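Subclass B1 metallo-beta-lactamase (PDB 6T5L) probably hydrolyses beta-lactam antibiotics, carbapenems among them, at an active site that holds two zinc ions. Local coordinates at residues Asn28-Ser31 against Asn32-Glu36; Asn79-Thr82 against Asn83-Ser87; Thr115-Lys119 against Glu120-Leu124; Gly190-Gly193 against Asp194-Ile197. All blocks are in the same frame, centred on the assembly; numbering follows the deposited sequence.

Interaction 1 of 4, residues Asn28-Ser31 against Asn32-Glu36; sequences NKLS and NHIYE
N28-K29 and Y35-E36 run antiparallel, with N28 and E36 a hydrogen-bonded pair, joined by E36 N to N28 O (2.7 Å, 164° at the hydrogen) and N28 N to E36 O, and with K29 and Y35 the next, non-hydrogen-bonded pair. Toward the turn, I34 O is gripped twice: L30 N reaches it at 2.8 Å, almost straight on to the carbonyl, and S31 N at 3.2 Å from a lone-pair direction. On the face that carries N28 and E36 the two side chains run side by side, and N28 ND2 meets the anti side of E36 OE2 at 3.1 Å, nearly in its own amide plane but 23° out of the carboxylate plane. On the face of K29 and Y35, K29 is extended, with CG anti to its backbone N (chi1 -179°), which lays the chain alongside the phenol. A CH-pi contact results, K29 CG standing 4.1 Å from the Y35 ring centroid over one face. Beyond the ring, a water accepts from K29 NZ at 2.9 Å and donates to N32 O, tying the lysine to the turn; it lies 2.5 Å from Y35 OH, a short approach with the proton unassigned. L30 and E36 also touch I218. Paired backbones and a short connection are those of a beta hairpin, here strands 25-29 and 34-41 of the mixed sheet.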
ATOM      1  N   ASN A  28      -4.233 -10.119   7.913  1.00 43.14           N
ATOM      2  CA  ASN A  28      -4.267 -11.443   7.316  1.00 43.65           C
ATOM      3  C   ASN A  28      -2.862 -11.851   6.898  1.00 44.24           C
ATOM      4  O   ASN A  28      -2.152 -11.077   6.228  1.00 40.98           O
ATOM      5  CB  ASN A  28      -5.178 -11.511   6.086  1.00 44.21           C
ATOM      6  CG  ASN A  28      -6.596 -11.194   6.408  1.00 47.91           C
ATOM      7  OD1 ASN A  28      -7.164 -11.745   7.334  1.00 47.71           O
ATOM      8  ND2 ASN A  28      -7.163 -10.230   5.684  1.00 49.66           N
ATOM      9  N   LYS A  29      -2.468 -13.053   7.316  1.00 40.80           N
ATOM     10  CA  LYS A  29      -1.230 -13.655   6.870  1.00 42.13           C
ATOM     11  C   LYS A  29      -1.485 -14.396   5.558  1.00 45.24           C
ATOM     12  O   LYS A  29      -2.263 -15.347   5.528  1.00 45.10           O
ATOM     13  CB  LYS A  29      -0.693 -14.609   7.942  1.00 42.82           C
ATOM     14  CG  LYS A  29       0.658 -15.252   7.494  1.00 45.62           C
ATOM     15  CD  LYS A  29       1.384 -16.005   8.612  1.00 49.92           C
ATOM     16  CE  LYS A  29       2.684 -16.501   8.050  1.00 54.99           C
ATOM     17  NZ  LYS A  29       3.526 -17.141   9.089  1.00 63.54           N
ATOM     18  N   LEU A  30      -0.846 -13.962   4.475  1.00 45.04           N
ATOM     19  CA  LEU A  30      -1.034 -14.598   3.161  1.00 46.95           C
ATOM     20  C   LEU A  30       0.087 -15.557   2.771  1.00 49.07           C
ATOM     21  O   LEU A  30      -0.148 -16.472   1.985  1.00 53.07           O
ATOM     22  CB  LEU A  30      -1.138 -13.506   2.060  1.00 47.58           C
ATOM     23  CG  LEU A  30      -2.127 -12.366   2.301  1.00 47.56           C
ATOM     24  CD1 LEU A  30      -2.283 -11.516   1.038  1.00 51.83           C
ATOM     25  CD2 LEU A  30      -3.453 -13.001   2.756  1.00 51.33           C
ATOM     26  N   SER A  31       1.300 -15.342   3.254  1.00 47.58           N
ATOM     27  CA  SER A  31       2.443 -16.242   3.025  1.00 52.36           C
ATOM     28  C   SER A  31       3.354 -16.119   4.253  1.00 55.02           C
ATOM     29  O   SER A  31       3.027 -15.410   5.217  1.00 52.84           O
ATOM     30  CB  SER A  31       3.232 -15.847   1.767  1.00 49.32           C
ATOM     31  OG  SER A  31       3.961 -14.581   2.029  1.00 47.55           O
ATOM     32  N   ASN A  32       4.561 -16.677   4.144  1.00 52.24           N
ATOM     33  CA  ASN A  32       5.535 -16.544   5.217  1.00 57.06           C
ATOM     34  C   ASN A  32       6.059 -15.105   5.322  1.00 51.79           C
ATOM     35  O   ASN A  32       6.419 -14.672   6.414  1.00 47.41           O
ATOM     36  CB  ASN A  32       6.671 -17.564   5.016  1.00 66.70           C
ATOM     37  CG  ASN A  32       6.166 -19.032   5.115  1.00 73.91           C
ATOM     38  OD1 ASN A  32       5.266 -19.338   5.912  1.00 71.97           O
ATOM     39  ND2 ASN A  32       6.745 -19.924   4.324  1.00 77.14           N
ATOM     40  N   HIS A  33       6.060 -14.330   4.243  1.00 47.68           N
ATOM     41  CA  HIS A  33       6.575 -12.975   4.313  1.00 50.31           C
ATOM     42  C   HIS A  33       5.529 -11.892   4.123  1.00 48.40           C
ATOM     43  O   HIS A  33       5.868 -10.705   4.216  1.00 42.93           O
ATOM     44  CB  HIS A  33       7.659 -12.762   3.253  1.00 50.07           C
ATOM     45  CG  HIS A  33       8.746 -13.775   3.309  1.00 53.88           C
ATOM     46  ND1 HIS A  33       9.674 -13.821   4.324  1.00 54.98           N
ATOM     47  CD2 HIS A  33       9.037 -14.811   2.486  1.00 56.30           C
ATOM     48  CE1 HIS A  33      10.492 -14.842   4.125  1.00 56.18           C
ATOM     49  NE2 HIS A  33      10.134 -15.448   3.012  1.00 64.95           N
ATOM     50  N   ILE A  34       4.295 -12.243   3.800  1.00 46.81           N
ATOM     51  CA  ILE A  34       3.377 -11.252   3.276  1.00 45.72           C
ATOM     52  C   ILE A  34       2.099 -11.276   4.088  1.00 41.73           C
ATOM     53  O   ILE A  34       1.356 -12.247   4.044  1.00 41.72           O
ATOM     54  CB  ILE A  34       3.053 -11.477   1.785  1.00 44.43           C
ATOM     55  CG1 ILE A  34       4.253 -11.218   0.913  1.00 47.89           C
ATOM     56  CG2 ILE A  34       1.826 -10.620   1.387  1.00 43.09           C
ATOM     57  CD1 ILE A  34       4.707  -9.824   0.849  1.00 47.92           C
ATOM     58  N   TYR A  35       1.794 -10.160   4.689  1.00 38.12           N
ATOM     59  CA  TYR A  35       0.625  -9.926   5.505  1.00 41.49           C
ATOM     60  C   TYR A  35      -0.105  -8.742   4.875  1.00 41.89           C
ATOM     61  O   TYR A  35       0.532  -7.861   4.296  1.00 41.33           O
ATOM     62  CB  TYR A  35       1.043  -9.587   6.961  1.00 39.31           C
ATOM     63  CG  TYR A  35       1.763 -10.700   7.746  1.00 41.32           C
ATOM     64  CD1 TYR A  35       3.061 -11.020   7.481  1.00 42.48           C
ATOM     65  CD2 TYR A  35       1.145 -11.339   8.803  1.00 41.74           C
ATOM     66  CE1 TYR A  35       3.712 -11.993   8.165  1.00 46.95           C
ATOM     67  CE2 TYR A  35       1.800 -12.353   9.530  1.00 45.15           C
ATOM     68  CZ  TYR A  35       3.087 -12.668   9.202  1.00 48.29           C
ATOM     69  OH  TYR A  35       3.788 -13.638   9.891  1.00 53.00           O
ATOM     70  N   GLU A  36      -1.428  -8.768   4.936  1.00 41.47           N
ATOM     71  CA  GLU A  36      -2.318  -7.710   4.491  1.00 37.21           C
ATOM     72  C   GLU A  36      -2.933  -7.058   5.738  1.00 41.45           C
ATOM     73  O   GLU A  36      -3.388  -7.763   6.668  1.00 42.62           O
ATOM     74  CB  GLU A  36      -3.410  -8.300   3.592  1.00 42.45           C
ATOM     75  CG  GLU A  36      -4.459  -7.303   3.116  1.00 43.63           C
ATOM     76  CD  GLU A  36      -5.725  -7.885   2.520  1.00 47.59           C
ATOM     77  OE1 GLU A  36      -6.156  -7.258   1.534  1.00 48.40           O
ATOM     78  OE2 GLU A  36      -6.334  -8.889   3.014  1.00 47.54           O
TER
HETATM   79  O   HOH W   1       5.615 -15.139   9.011  1.00 55.45           O

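Interaction 2 of 4, residues Asn79-Thr82 against Asn83-Ser87; sequences NFVT and NTLKS
N79-T82 lies near the C-terminal end of helix 71-83; N83 is its last residue, and T84-S87 lead the chain off. N83 N to N79 O (2.9 Å, 170° at the hydrogen) and T84 N to F80 O (2.9 Å) keep the helical i+4 pattern; it widens when L85 N also reaches F80 O at 3.2 Å. Of the two donors on F80 O, T84 N is tilted out of the carbonyl plane and L85 N lies within it. S87 N reaches back to V81 O at 3.0 Å, coming from above the carbonyl plane. K86, with phi 44°, is the residue at which helical geometry is left. The bond from S87 to V81 spans six residues, one more than the 6-to-1 bond of a Schellman motif, and K86 N makes no bond to T82 O because the angle is poor.

Beside this backbone cap, the F80 ring is swung toward the helix end, CG lying opposite the backbone N (chi1 167°). Its CE1 meets T84 CG2 at 3.6 Å, and its CE2 meets L85 CG at 3.6 Å, both obliquely to the ring. V81 CG1 packs on S87 CB at 3.8 Å, and S87 OG turns back to donate to L85 O at 2.8 Å. Y20 meets the F80 ring, and V62 of strand 61-65 touches both V81 and S87.

With two main-chain donors on F80 O and one on V81 O, termination of the helix rests on backbone bonds, while the apolar side chains of F80, V81 and L85 provide the packing.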
ATOM      1  N   ASN A  79       2.281  -1.904  17.324  1.00 39.85           N
ATOM      2  CA  ASN A  79       2.356  -2.752  18.510  1.00 43.78           C
ATOM      3  C   ASN A  79       2.230  -4.217  18.125  1.00 45.79           C
ATOM      4  O   ASN A  79       2.932  -5.071  18.672  1.00 40.94           O
ATOM      5  CB  ASN A  79       1.269  -2.338  19.505  1.00 45.29           C
ATOM      6  CG  ASN A  79       1.646  -1.048  20.315  1.00 46.85           C
ATOM      7  OD1 ASN A  79       2.818  -0.649  20.383  1.00 47.31           O
ATOM      8  ND2 ASN A  79       0.655  -0.419  20.897  1.00 46.72           N
ATOM      9  N   PHE A  80       1.377  -4.543  17.142  1.00 46.77           N
ATOM     10  CA  PHE A  80       1.339  -5.937  16.701  1.00 45.11           C
ATOM     11  C   PHE A  80       2.691  -6.390  16.145  1.00 42.42           C
ATOM     12  O   PHE A  80       3.157  -7.508  16.405  1.00 41.34           O
ATOM     13  CB  PHE A  80       0.262  -6.133  15.652  1.00 45.24           C
ATOM     14  CG  PHE A  80       0.352  -7.459  14.909  1.00 43.63           C
ATOM     15  CD1 PHE A  80      -0.227  -8.599  15.421  1.00 47.30           C
ATOM     16  CD2 PHE A  80       0.997  -7.539  13.694  1.00 42.96           C
ATOM     17  CE1 PHE A  80      -0.180  -9.814  14.721  1.00 50.86           C
ATOM     18  CE2 PHE A  80       1.058  -8.752  12.977  1.00 45.94           C
ATOM     19  CZ  PHE A  80       0.479  -9.889  13.497  1.00 48.09           C
ATOM     20  N   VAL A  81       3.313  -5.557  15.329  1.00 40.08           N
ATOM     21  CA  VAL A  81       4.595  -5.969  14.774  1.00 43.18           C
ATOM     22  C   VAL A  81       5.608  -6.179  15.891  1.00 41.87           C
ATOM     23  O   VAL A  81       6.314  -7.197  15.927  1.00 39.48           O
ATOM     24  CB  VAL A  81       5.098  -4.945  13.736  1.00 40.93           C
ATOM     25  CG1 VAL A  81       6.526  -5.292  13.344  1.00 39.52           C
ATOM     26  CG2 VAL A  81       4.165  -4.918  12.518  1.00 38.78           C
ATOM     27  N   THR A  82       5.645  -5.257  16.862  1.00 41.44           N
ATOM     28  CA  THR A  82       6.655  -5.314  17.907  1.00 41.64           C
ATOM     29  C   THR A  82       6.433  -6.515  18.792  1.00 42.68           C
ATOM     30  O   THR A  82       7.350  -7.308  19.021  1.00 44.56           O
ATOM     31  CB  THR A  82       6.628  -4.038  18.725  1.00 42.54           C
ATOM     32  OG1 THR A  82       7.001  -2.965  17.883  1.00 46.40           O
ATOM     33  CG2 THR A  82       7.569  -4.116  19.975  1.00 43.10           C
ATOM     34  N   ASN A  83       5.213  -6.665  19.303  1.00 41.64           N
ATOM     35  CA  ASN A  83       4.960  -7.666  20.324  1.00 44.96           C
ATOM     36  C   ASN A  83       4.572  -9.030  19.799  1.00 48.09           C
ATOM     37  O   ASN A  83       4.764 -10.013  20.515  1.00 48.87           O
ATOM     38  CB  ASN A  83       3.845  -7.208  21.244  1.00 47.06           C
ATOM     39  CG  ASN A  83       4.181  -5.894  21.935  1.00 49.45           C
ATOM     40  OD1 ASN A  83       5.306  -5.681  22.357  1.00 52.30           O
ATOM     41  ND2 ASN A  83       3.222  -5.003  21.992  1.00 50.03           N
ATOM     42  N   THR A  84       4.009  -9.128  18.604  1.00 48.63           N
ATOM     43  CA  THR A  84       3.601 -10.424  18.085  1.00 50.98           C
ATOM     44  C   THR A  84       4.523 -10.948  16.980  1.00 46.39           C
ATOM     45  O   THR A  84       4.882 -12.117  17.022  1.00 48.00           O
ATOM     46  CB  THR A  84       2.142 -10.364  17.615  1.00 54.88           C
ATOM     47  OG1 THR A  84       1.305  -9.903  18.703  1.00 55.33           O
ATOM     48  CG2 THR A  84       1.673 -11.777  17.159  1.00 55.92           C
ATOM     49  N   LEU A  85       4.968 -10.142  16.019  1.00 43.58           N
ATOM     50  CA  LEU A  85       6.015 -10.606  15.101  1.00 44.39           C
ATOM     51  C   LEU A  85       7.425 -10.417  15.658  1.00 44.87           C
ATOM     52  O   LEU A  85       8.404 -10.831  15.000  1.00 40.30           O
ATOM     53  CB  LEU A  85       5.909  -9.888  13.769  1.00 43.38           C
ATOM     54  CG  LEU A  85       4.512  -9.911  13.117  1.00 42.01           C
ATOM     55  CD1 LEU A  85       4.572  -9.172  11.735  1.00 41.52           C
ATOM     56  CD2 LEU A  85       3.945 -11.344  12.911  1.00 39.51           C
ATOM     57  N   LYS A  86       7.538  -9.847  16.867  1.00 45.34           N
ATOM     58  CA  LYS A  86       8.817  -9.502  17.496  1.00 46.16           C
ATOM     59  C   LYS A  86       9.740  -8.844  16.491  1.00 42.82           C
ATOM     60  O   LYS A  86      10.892  -9.244  16.313  1.00 45.16           O
ATOM     61  CB  LYS A  86       9.526 -10.720  18.114  1.00 47.57           C
ATOM     62  CG  LYS A  86       8.665 -11.601  18.872  1.00 47.56           C
ATOM     63  CD  LYS A  86       8.270 -10.929  20.140  1.00 48.85           C
ATOM     64  CE  LYS A  86       7.473 -11.882  21.002  1.00 50.81           C
ATOM     65  NZ  LYS A  86       7.281 -11.410  22.358  1.00 54.21           N
ATOM     66  N   SER A  87       9.219  -7.868  15.762  1.00 40.08           N
ATOM     67  CA  SER A  87       9.984  -7.283  14.686  1.00 39.81           C
ATOM     68  C   SER A  87      10.053  -5.754  14.782  1.00 42.47           C
ATOM     69  O   SER A  87       9.325  -5.066  15.516  1.00 41.06           O
ATOM     70  CB  SER A  87       9.408  -7.729  13.315  1.00 40.42           C
ATOM     71  OG  SER A  87       9.559  -9.137  13.104  1.00 42.96           O
TER

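Interaction 3 of 4, residues Thr115-Lys119 against Glu120-Leu124; sequences TYVSK and ETIEL
No ring enters the meeting of V117-K119 with T121-E123, and the flat groups engaged are backbone carbonyls. I122 N approaches S118 O at 3.2 Å, 16° out of the carbonyl plane, whereas E123 N comes nearly end-on to K119 O at 3.0 Å. These are the opening bonds of helix 119-127, with S118 at its N-cap position. The axes of strand 116-118 and segment 120-124 of the helix lie 80° apart and approach to 6.7 Å, so the chain turns sharply at S118. The turn is the strand-to-helix step of a beta-alpha-beta unit, whose second strand, 137-139, pairs parallel with 116-118 through backbone bonds of V117 to K137 and F139.

V117 drives its two methyls into the first turn of the helix. CG1 occupies the slot between backbone N and carbonyl carbon (chi1 54°) and meets I122 CG1 at 3.9 Å, while CG2 presses on T121 CG2 at 3.4 Å, a carbon pair closer than normal van der Waals contact. T136 also touches V117 and I122.

The polar side of T121 faces S118. S118 OG lies 3.0 Å from T121 OG1, though its proton has another acceptor within reach. A water bridges the two residues, accepting from S118 N at 3.1 Å and donating to T121 OG1 at 3.2 Å. The hydroxyl of T121 is bonded in addition to D164 OD2, so OG1 ties the first helical turn both to the strand, through the water, and to the segment carrying D164.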
ATOM      1  N   THR A 115      10.227   7.074   6.646  1.00 36.25           N
ATOM      2  CA  THR A 115       9.328   7.170   5.510  1.00 39.40           C
ATOM      3  C   THR A 115      10.113   7.208   4.204  1.00 36.18           C
ATOM      4  O   THR A 115      11.085   7.960   4.080  1.00 42.29           O
ATOM      5  CB  THR A 115       8.483   8.443   5.629  1.00 44.14           C
ATOM      6  OG1 THR A 115       7.750   8.342   6.840  1.00 45.98           O
ATOM      7  CG2 THR A 115       7.513   8.580   4.489  1.00 46.80           C
ATOM      8  N   TYR A 116       9.671   6.420   3.240  1.00 37.67           N
ATOM      9  CA  TYR A 116      10.224   6.421   1.886  1.00 39.66           C
ATOM     10  C   TYR A 116       9.114   6.766   0.914  1.00 37.99           C
ATOM     11  O   TYR A 116       8.106   6.058   0.868  1.00 40.30           O
ATOM     12  CB  TYR A 116      10.780   5.051   1.518  1.00 35.46           C
ATOM     13  CG  TYR A 116      11.989   4.613   2.303  1.00 36.40           C
ATOM     14  CD1 TYR A 116      11.828   4.019   3.524  1.00 38.75           C
ATOM     15  CD2 TYR A 116      13.284   4.822   1.838  1.00 39.23           C
ATOM     16  CE1 TYR A 116      12.891   3.597   4.270  1.00 39.59           C
ATOM     17  CE2 TYR A 116      14.369   4.409   2.581  1.00 38.42           C
ATOM     18  CZ  TYR A 116      14.142   3.793   3.813  1.00 39.66           C
ATOM     19  OH  TYR A 116      15.143   3.318   4.619  1.00 41.06           O
ATOM     20  N   VAL A 117       9.264   7.841   0.148  1.00 37.88           N
ATOM     21  CA  VAL A 117       8.141   8.299  -0.661  1.00 40.96           C
ATOM     22  C   VAL A 117       8.648   8.941  -1.935  1.00 40.21           C
ATOM     23  O   VAL A 117       9.789   9.451  -2.020  1.00 41.00           O
ATOM     24  CB  VAL A 117       7.252   9.260   0.178  1.00 47.98           C
ATOM     25  CG1 VAL A 117       8.107  10.383   0.753  1.00 47.42           C
ATOM     26  CG2 VAL A 117       6.054   9.820  -0.629  1.00 49.46           C
ATOM     27  N   SER A 118       7.818   8.862  -2.951  1.00 38.89           N
ATOM     28  CA  SER A 118       8.221   9.376  -4.237  1.00 45.17           C
ATOM     29  C   SER A 118       8.131  10.893  -4.213  1.00 45.37           C
ATOM     30  O   SER A 118       7.358  11.492  -3.451  1.00 41.65           O
ATOM     31  CB  SER A 118       7.326   8.813  -5.358  1.00 48.66           C
ATOM     32  OG  SER A 118       6.163   9.592  -5.551  1.00 47.30           O
ATOM     33  N   LYS A 119       8.867  11.504  -5.132  1.00 45.25           N
ATOM     34  CA  LYS A 119       8.945  12.964  -5.185  1.00 52.57           C
ATOM     35  C   LYS A 119       7.628  13.585  -5.644  1.00 49.92           C
ATOM     36  O   LYS A 119       7.157  14.545  -5.037  1.00 51.28           O
ATOM     37  CB  LYS A 119      10.093  13.389  -6.088  1.00 54.67           C
ATOM     38  CG  LYS A 119      11.477  13.157  -5.461  1.00 58.80           C
ATOM     39  CD  LYS A 119      12.621  13.553  -6.392  1.00 66.51           C
ATOM     40  CE  LYS A 119      13.967  13.436  -5.714  1.00 72.14           C
ATOM     41  NZ  LYS A 119      15.071  13.644  -6.698  1.00 79.71           N
ATOM     42  N   GLU A 120       6.958  12.982  -6.616  1.00 48.04           N
ATOM     43  CA  GLU A 120       5.643  13.493  -7.018  1.00 52.49           C
ATOM     44  C   GLU A 120       4.650  13.397  -5.866  1.00 47.20           C
ATOM     45  O   GLU A 120       3.885  14.328  -5.616  1.00 47.47           O
ATOM     46  CB  GLU A 120       5.119  12.732  -8.241  1.00 61.36           C
ATOM     47  CG  GLU A 120       4.048  13.516  -8.984  1.00 77.35           C
ATOM     48  CD  GLU A 120       3.501  12.807 -10.208  1.00 90.35           C
ATOM     49  OE1 GLU A 120       2.454  13.279 -10.713  1.00 94.95           O
ATOM     50  OE2 GLU A 120       4.123  11.823 -10.682  1.00 94.04           O
ATOM     51  N   THR A 121       4.738  12.346  -5.064  1.00 43.83           N
ATOM     52  CA  THR A 121       3.839  12.258  -3.911  1.00 46.64           C
ATOM     53  C   THR A 121       4.060  13.407  -2.939  1.00 48.49           C
ATOM     54  O   THR A 121       3.083  13.950  -2.390  1.00 45.70           O
ATOM     55  CB  THR A 121       3.984  10.927  -3.183  1.00 47.13           C
ATOM     56  OG1 THR A 121       3.558   9.870  -4.020  1.00 56.70           O
ATOM     57  CG2 THR A 121       3.111  10.936  -1.917  1.00 46.54           C
ATOM     58  N   ILE A 122       5.327  13.822  -2.747  1.00 51.51           N
ATOM     59  CA  ILE A 122       5.645  14.958  -1.871  1.00 50.45           C
ATOM     60  C   ILE A 122       5.058  16.232  -2.423  1.00 51.90           C
ATOM     61  O   ILE A 122       4.549  17.078  -1.674  1.00 53.58           O
ATOM     62  CB  ILE A 122       7.170  15.098  -1.672  1.00 50.99           C
ATOM     63  CG1 ILE A 122       7.724  13.824  -0.984  1.00 47.66           C
ATOM     64  CG2 ILE A 122       7.590  16.453  -0.858  1.00 48.57           C
ATOM     65  CD1 ILE A 122       9.227  13.870  -0.755  1.00 50.82           C
ATOM     66  N   GLU A 123       5.170  16.420  -3.734  1.00 54.53           N
ATOM     67  CA  GLU A 123       4.667  17.635  -4.353  1.00 59.36           C
ATOM     68  C   GLU A 123       3.147  17.728  -4.226  1.00 58.51           C
ATOM     69  O   GLU A 123       2.599  18.786  -3.903  1.00 58.13           O
ATOM     70  CB  GLU A 123       5.110  17.667  -5.813  1.00 68.65           C
ATOM     71  CG  GLU A 123       4.620  18.889  -6.572  1.00 90.37           C
ATOM     72  CD  GLU A 123       4.556  18.658  -8.066  1.00105.90           C
ATOM     73  OE1 GLU A 123       3.519  18.995  -8.678  1.00110.41           O
ATOM     74  OE2 GLU A 123       5.547  18.143  -8.624  1.00110.52           O
ATOM     75  N   LEU A 124       2.444  16.626  -4.466  1.00 56.50           N
ATOM     76  CA  LEU A 124       0.992  16.677  -4.373  1.00 56.86           C
ATOM     77  C   LEU A 124       0.556  16.883  -2.931  1.00 57.35           C
ATOM     78  O   LEU A 124      -0.394  17.611  -2.661  1.00 60.31           O
ATOM     79  CB  LEU A 124       0.390  15.394  -4.962  1.00 52.91           C
ATOM     80  CG  LEU A 124       0.652  15.261  -6.475  1.00 51.96           C
ATOM     81  CD1 LEU A 124       0.139  13.921  -7.037  1.00 49.85           C
ATOM     82  CD2 LEU A 124       0.014  16.455  -7.237  1.00 52.55           C
TER
HETATM   83  O   HOH W   2       5.111   7.337  -2.964  1.00 48.52           O

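Interaction 4 of 4, residues Gly190-Gly193 against Asp194-Ile197; sequences GYLG and DANI
Y191-G193 against D194-I197 is a surface turn contact in the connection between strand 175-179 and helix 200-210, with L192 to A195 forming a type I beta turn. Its defining bond is weak: A195 N reaches L192 O at 3.2 Å, though with a straight 166° at the hydrogen. A water spans the start of the turn as well, donating to Y191 O at 2.8 Å and accepting from D194 N at 3.1 Å.

Y191 crosses the turn rather than leaving it. Its CG stands opposite the backbone N (chi1 -179°), and G193 N lies 3.3 Å above one face of the ring, toward the rim. At the edge of that ring, D194 OD2 is merely near CE2, 4.0 Å away, with carboxylate and ring planes 79° apart. The apolar part is small: L192 CD2 touches both A195 CB and I197 CG2, each at 4.1 Å, and W200 of the following helix lies against L192 and A195.

The hydrogen bond of D194 OD2 is to NE2 of H98, a zinc ligand, while the Y191 side chain lies about 6 Å from a zinc ion. The turn therefore supplies a second-shell carboxylate to the three-histidine zinc site of a B1 metallo-beta-lactamase.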
ATOM      1  N   GLY A 190     -15.117   3.659  -8.727  1.00 53.87           N
ATOM      2  CA  GLY A 190     -14.714   4.405  -7.536  1.00 53.79           C
ATOM      3  C   GLY A 190     -14.413   5.891  -7.771  1.00 52.10           C
ATOM      4  O   GLY A 190     -14.901   6.522  -8.717  1.00 53.62           O
ATOM      5  N   TYR A 191     -13.554   6.425  -6.916  1.00 53.37           N
ATOM      6  CA  TYR A 191     -13.280   7.849  -6.861  1.00 56.15           C
ATOM      7  C   TYR A 191     -12.350   8.277  -7.988  1.00 54.99           C
ATOM      8  O   TYR A 191     -11.230   7.771  -8.125  1.00 53.15           O
ATOM      9  CB  TYR A 191     -12.653   8.229  -5.514  1.00 55.70           C
ATOM     10  CG  TYR A 191     -12.371   9.719  -5.407  1.00 56.25           C
ATOM     11  CD1 TYR A 191     -13.327  10.670  -5.757  1.00 58.09           C
ATOM     12  CD2 TYR A 191     -11.123  10.166  -5.026  1.00 53.60           C
ATOM     13  CE1 TYR A 191     -13.052  12.023  -5.681  1.00 57.54           C
ATOM     14  CE2 TYR A 191     -10.837  11.491  -4.948  1.00 52.88           C
ATOM     15  CZ  TYR A 191     -11.805  12.427  -5.270  1.00 55.43           C
ATOM     16  OH  TYR A 191     -11.497  13.728  -5.177  1.00 54.90           O
ATOM     17  N   LEU A 192     -12.798   9.241  -8.778  1.00 53.64           N
ATOM     18  CA  LEU A 192     -12.051   9.623  -9.960  1.00 52.09           C
ATOM     19  C   LEU A 192     -11.572  11.062  -9.882  1.00 51.39           C
ATOM     20  O   LEU A 192     -11.113  11.590 -10.894  1.00 45.97           O
ATOM     21  CB  LEU A 192     -12.916   9.420 -11.222  1.00 49.07           C
ATOM     22  CG  LEU A 192     -13.437   8.017 -11.477  1.00 51.43           C
ATOM     23  CD1 LEU A 192     -14.326   7.983 -12.715  1.00 51.91           C
ATOM     24  CD2 LEU A 192     -12.180   7.093 -11.563  1.00 52.48           C
ATOM     25  N   GLY A 193     -11.707  11.720  -8.712  1.00 50.84           N
ATOM     26  CA  GLY A 193     -11.452  13.155  -8.644  1.00 49.24           C
ATOM     27  C   GLY A 193     -10.005  13.508  -8.938  1.00 49.64           C
ATOM     28  O   GLY A 193      -9.730  14.559  -9.520  1.00 53.48           O
ATOM     29  N   ASP A 194      -9.069  12.612  -8.594  1.00 48.94           N
ATOM     30  CA  ASP A 194      -7.638  12.810  -8.822  1.00 51.76           C
ATOM     31  C   ASP A 194      -7.081  11.881  -9.899  1.00 50.57           C
ATOM     32  O   ASP A 194      -5.856  11.760 -10.036  1.00 48.03           O
ATOM     33  CB  ASP A 194      -6.870  12.593  -7.511  1.00 51.13           C
ATOM     34  CG  ASP A 194      -7.195  13.658  -6.472  1.00 51.43           C
ATOM     35  OD1 ASP A 194      -7.422  14.783  -6.879  1.00 53.26           O
ATOM     36  OD2 ASP A 194      -7.299  13.381  -5.262  1.00 51.79           O
ATOM     37  N   ALA A 195      -7.946  11.176 -10.622  1.00 48.07           N
ATOM     38  CA  ALA A 195      -7.506  10.104 -11.494  1.00 44.79           C
ATOM     39  C   ALA A 195      -7.143  10.615 -12.880  1.00 45.71           C
ATOM     40  O   ALA A 195      -7.580  11.676 -13.322  1.00 49.48           O
ATOM     41  CB  ALA A 195      -8.614   9.064 -11.623  1.00 48.45           C
ATOM     42  N   ASN A 196      -6.385   9.809 -13.603  1.00 44.24           N
ATOM     43  CA  ASN A 196      -6.105  10.075 -15.010  1.00 45.18           C
ATOM     44  C   ASN A 196      -6.755   8.890 -15.699  1.00 46.76           C
ATOM     45  O   ASN A 196      -6.175   7.790 -15.688  1.00 50.35           O
ATOM     46  CB  ASN A 196      -4.615  10.158 -15.304  1.00 46.39           C
ATOM     47  CG  ASN A 196      -4.333  10.405 -16.779  1.00 50.01           C
ATOM     48  OD1 ASN A 196      -5.119  10.026 -17.655  1.00 55.31           O
ATOM     49  ND2 ASN A 196      -3.217  11.088 -17.058  1.00 47.60           N
ATOM     50  N   ILE A 197      -8.004   9.061 -16.151  1.00 43.07           N
ATOM     51  CA  ILE A 197      -8.731   7.961 -16.782  1.00 48.57           C
ATOM     52  C   ILE A 197      -8.237   7.696 -18.201  1.00 53.16           C
ATOM     53  O   ILE A 197      -8.499   6.619 -18.764  1.00 54.92           O
ATOM     54  CB  ILE A 197     -10.254   8.217 -16.777  1.00 48.79           C
ATOM     55  CG1 ILE A 197     -10.583   9.567 -17.386  1.00 49.44           C
ATOM     56  CG2 ILE A 197     -10.762   8.106 -15.315  1.00 49.34           C
ATOM     57  CD1 ILE A 197     -11.957   9.577 -17.989  1.00 57.65           C
TER
HETATM   58  O   HOH W   3      -9.128   9.629  -7.929  1.00 44.36           O

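Interactions 1 and 2 are neighbours, the tyrosine hydroxyl of the hairpin packing on a leucine of the helix end (Y35 OH to L85 CD2, 3.8 Å); interactions 3 and 4 lie on the opposite side of the chain's centre from interaction 1. Interactions 1, 2 and 3 are each partly buried; interaction 4 is a surface contact with no buried residue. No two of the four hold the same pair of elements. Strand pairing dominates interaction 1 and a helix C-terminal cap interaction 2, whereas interaction 3 begins a helix. Interaction 4, with one weak backbone bond across it, sits closest to zinc, and its nearest atoms are about 7 Å from interaction 3.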